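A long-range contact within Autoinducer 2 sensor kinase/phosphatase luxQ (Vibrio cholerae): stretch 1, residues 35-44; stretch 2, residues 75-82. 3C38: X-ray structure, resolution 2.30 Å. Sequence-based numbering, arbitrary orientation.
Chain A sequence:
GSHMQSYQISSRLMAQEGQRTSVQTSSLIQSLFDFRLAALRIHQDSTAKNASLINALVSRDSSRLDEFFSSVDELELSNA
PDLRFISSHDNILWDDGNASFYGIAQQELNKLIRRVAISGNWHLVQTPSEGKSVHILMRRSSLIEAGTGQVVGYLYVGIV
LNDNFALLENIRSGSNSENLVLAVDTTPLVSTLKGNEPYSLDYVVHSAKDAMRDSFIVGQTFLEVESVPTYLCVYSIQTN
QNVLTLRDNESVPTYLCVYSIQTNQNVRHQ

Stretch 1, residues 35-44: FRLAALRIHQ
Stretch 2 75-82: LELSNAPD

Residues 35-44 form an unbroken stretch of a longer α-helix (phi/psi near -60/-45), and residues 75-82 lie against it as an irregular segment with a short 3-10 turn at 77-78. The backbones come nearest at L40 and N79, CA to CA 6.6 Å, and 296 Å² is buried in total. In the turn, N79 N bonds to E76 O (2.8 Å) and A80 N to L77 O (3.3 Å); A80 and P81 then extend (psi 152° and 167°). R36, L40 and H43, spaced by helical turns, supply the main contacts. The CA-to-CB bond of R36 points sideways; chi1 t, chi2 p, chi3 t and chi4 -55° bring its end nearer, with R36 NH2 3.2 Å from A80 O, which lies near the guanidinium plane. The CA-to-CB bond of L40 (chi1 m, chi2 t) is also sideways, and its end comes nearer: L40 CD2 packs 4.2 Å from P81 CG, an apolar contact, and lies 2.9 Å from N79 O, closer than a relaxed methyl-to-oxygen contact. The CA-to-CB bond of H43 points toward the loop, and chi1 m with chi2 -48° places H43 NE2 2.8 Å from E76 OE1, although the angle is poor for a hydrogen bond. The same carboxylate oxygen, E76 OE1, accepts a hydrogen bond from N79 ND2 (3.1 Å, 153°), joining E76 (chi1 m, chi2 -105°, chi3 -80°) to N79 (chi1 m, chi2 -48°). E76 is poorly ordered.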

# COMPACT_ATOMS: atom_id res chain seq x y z
N PHE A 35 1.85 -8.84 -7.03
CA PHE A 35 0.93 -8.49 -8.10
C PHE A 35 0.24 -7.14 -7.87
O PHE A 35 0.17 -6.31 -8.79
CB PHE A 35 -0.12 -9.60 -8.30
CG PHE A 35 -0.99 -9.38 -9.50
CD1 PHE A 35 -0.50 -9.58 -10.79
CD2 PHE A 35 -2.29 -8.89 -9.34
CE1 PHE A 35 -1.29 -9.30 -11.91
CE2 PHE A 35 -3.09 -8.60 -10.46
CZ PHE A 35 -2.58 -8.81 -11.75
N ARG A 36 -0.27 -6.91 -6.67
CA ARG A 36 -0.94 -5.64 -6.39
C ARG A 36 0.04 -4.45 -6.48
O ARG A 36 -0.29 -3.40 -7.04
CB ARG A 36 -1.59 -5.66 -5.00
CG ARG A 36 -2.35 -4.39 -4.69
CD ARG A 36 -3.62 -4.28 -5.55
NE ARG A 36 -4.10 -2.90 -5.74
CZ ARG A 36 -4.38 -2.05 -4.76
NH1 ARG A 36 -4.24 -2.40 -3.48
NH2 ARG A 36 -4.81 -0.83 -5.05
N LEU A 37 1.24 -4.62 -5.94
CA LEU A 37 2.24 -3.55 -5.99
C LEU A 37 2.68 -3.25 -7.43
O LEU A 37 2.90 -2.08 -7.80
CB LEU A 37 3.46 -3.91 -5.12
CG LEU A 37 3.38 -3.37 -3.68
CD1 LEU A 37 2.07 -3.76 -3.04
CD2 LEU A 37 4.55 -3.89 -2.87
N ALA A 38 2.80 -4.30 -8.24
CA ALA A 38 3.17 -4.15 -9.64
C ALA A 38 2.11 -3.31 -10.38
O ALA A 38 2.45 -2.40 -11.14
CB ALA A 38 3.29 -5.53 -10.30
N ALA A 39 0.84 -3.61 -10.15
CA ALA A 39 -0.23 -2.86 -10.80
C ALA A 39 -0.12 -1.37 -10.48
O ALA A 39 -0.25 -0.52 -11.36
CB ALA A 39 -1.60 -3.39 -10.37
N LEU A 40 0.12 -1.04 -9.21
CA LEU A 40 0.22 0.36 -8.81
C LEU A 40 1.46 1.02 -9.38
O LEU A 40 1.42 2.19 -9.76
CB LEU A 40 0.21 0.48 -7.29
CG LEU A 40 -1.18 0.28 -6.68
CD1 LEU A 40 -1.09 0.38 -5.19
CD2 LEU A 40 -2.13 1.34 -7.22
N ARG A 41 2.56 0.28 -9.42
CA ARG A 41 3.81 0.81 -9.96
C ARG A 41 3.64 1.16 -11.44
O ARG A 41 3.99 2.27 -11.88
CB ARG A 41 4.93 -0.23 -9.79
CG ARG A 41 6.17 0.06 -10.63
CD ARG A 41 7.32 -0.88 -10.29
NE ARG A 41 6.98 -2.29 -10.46
CZ ARG A 41 6.61 -2.85 -11.61
NH1 ARG A 41 6.52 -2.12 -12.72
NH2 ARG A 41 6.35 -4.15 -11.66
N ILE A 42 3.10 0.20 -12.19
CA ILE A 42 2.87 0.37 -13.62
C ILE A 42 2.03 1.61 -13.92
O ILE A 42 2.41 2.45 -14.73
CB ILE A 42 2.18 -0.87 -14.22
CG1 ILE A 42 3.15 -2.05 -14.20
CG2 ILE A 42 1.69 -0.59 -15.63
CD1 ILE A 42 2.52 -3.38 -14.61
N HIS A 43 0.88 1.73 -13.26
CA HIS A 43 0.03 2.89 -13.47
C HIS A 43 0.73 4.17 -13.03
O HIS A 43 0.63 5.19 -13.70
CB HIS A 43 -1.30 2.72 -12.75
CG HIS A 43 -2.15 1.63 -13.31
ND1 HIS A 43 -2.38 1.49 -14.66
CD2 HIS A 43 -2.80 0.60 -12.71
CE1 HIS A 43 -3.14 0.43 -14.87
NE2 HIS A 43 -3.41 -0.13 -13.70
N GLN A 44 1.44 4.11 -11.91
CA GLN A 44 2.16 5.27 -11.40
C GLN A 44 3.18 5.78 -12.43
O GLN A 44 3.13 6.95 -12.83
CB GLN A 44 2.88 4.92 -10.09
CG GLN A 44 3.96 5.92 -9.69
CD GLN A 44 4.57 5.66 -8.31
OE1 GLN A 44 4.88 4.52 -7.96
NE2 GLN A 44 4.75 6.73 -7.54
N LEU A 75 -11.40 5.82 -14.75
CA LEU A 75 -11.32 4.66 -15.62
C LEU A 75 -10.66 3.43 -14.99
O LEU A 75 -10.58 2.38 -15.62
CB LEU A 75 -10.56 5.06 -16.89
CG LEU A 75 -9.18 5.68 -16.64
CD1 LEU A 75 -8.13 4.59 -16.52
CD2 LEU A 75 -8.82 6.62 -17.78
N GLU A 76 -10.20 3.56 -13.75
CA GLU A 76 -9.54 2.45 -13.07
C GLU A 76 -9.62 2.49 -11.55
O GLU A 76 -8.72 1.99 -10.87
CB GLU A 76 -8.07 2.39 -13.49
CG GLU A 76 -7.86 1.77 -14.85
CD GLU A 76 -7.30 0.37 -14.75
OE1 GLU A 76 -6.08 0.24 -14.54
OE2 GLU A 76 -8.09 -0.60 -14.87
N LEU A 77 -10.71 3.06 -11.02
CA LEU A 77 -10.92 3.17 -9.58
C LEU A 77 -10.43 1.94 -8.82
O LEU A 77 -9.90 2.04 -7.71
CB LEU A 77 -12.41 3.40 -9.29
CG LEU A 77 -13.04 4.62 -9.97
CD1 LEU A 77 -14.56 4.54 -9.82
CD2 LEU A 77 -12.50 5.90 -9.36
N SER A 78 -10.61 0.78 -9.44
CA SER A 78 -10.19 -0.49 -8.86
C SER A 78 -8.72 -0.53 -8.44
O SER A 78 -8.40 -0.90 -7.30
CB SER A 78 -10.49 -1.62 -9.85
OG SER A 78 -10.07 -1.25 -11.16
N ASN A 79 -7.83 -0.13 -9.34
CA ASN A 79 -6.39 -0.15 -9.06
C ASN A 79 -5.81 1.17 -8.57
O ASN A 79 -4.63 1.43 -8.78
CB ASN A 79 -5.62 -0.60 -10.30
CG ASN A 79 -6.21 -1.83 -10.94
OD1 ASN A 79 -6.51 -2.81 -10.26
ND2 ASN A 79 -6.38 -1.79 -12.25
N ALA A 80 -6.61 2.01 -7.93
CA ALA A 80 -6.12 3.30 -7.46
C ALA A 80 -5.39 3.17 -6.13
O ALA A 80 -5.68 2.27 -5.34
CB ALA A 80 -7.28 4.28 -7.31
N PRO A 81 -4.43 4.07 -5.87
CA PRO A 81 -3.66 4.07 -4.61
C PRO A 81 -4.58 4.66 -3.54
O PRO A 81 -5.61 5.23 -3.88
CB PRO A 81 -2.49 5.01 -4.90
CG PRO A 81 -2.63 5.40 -6.38
CD PRO A 81 -4.07 5.23 -6.70
N ASP A 82 -4.24 4.53 -2.27
CA ASP A 82 -5.10 5.09 -1.23
C ASP A 82 -4.80 6.58 -1.07
O ASP A 82 -5.64 7.35 -0.60
CB ASP A 82 -4.90 4.39 0.11
CG ASP A 82 -5.30 2.93 0.06
OD1 ASP A 82 -6.16 2.58 -0.78
OD2 ASP A 82 -4.77 2.12 0.85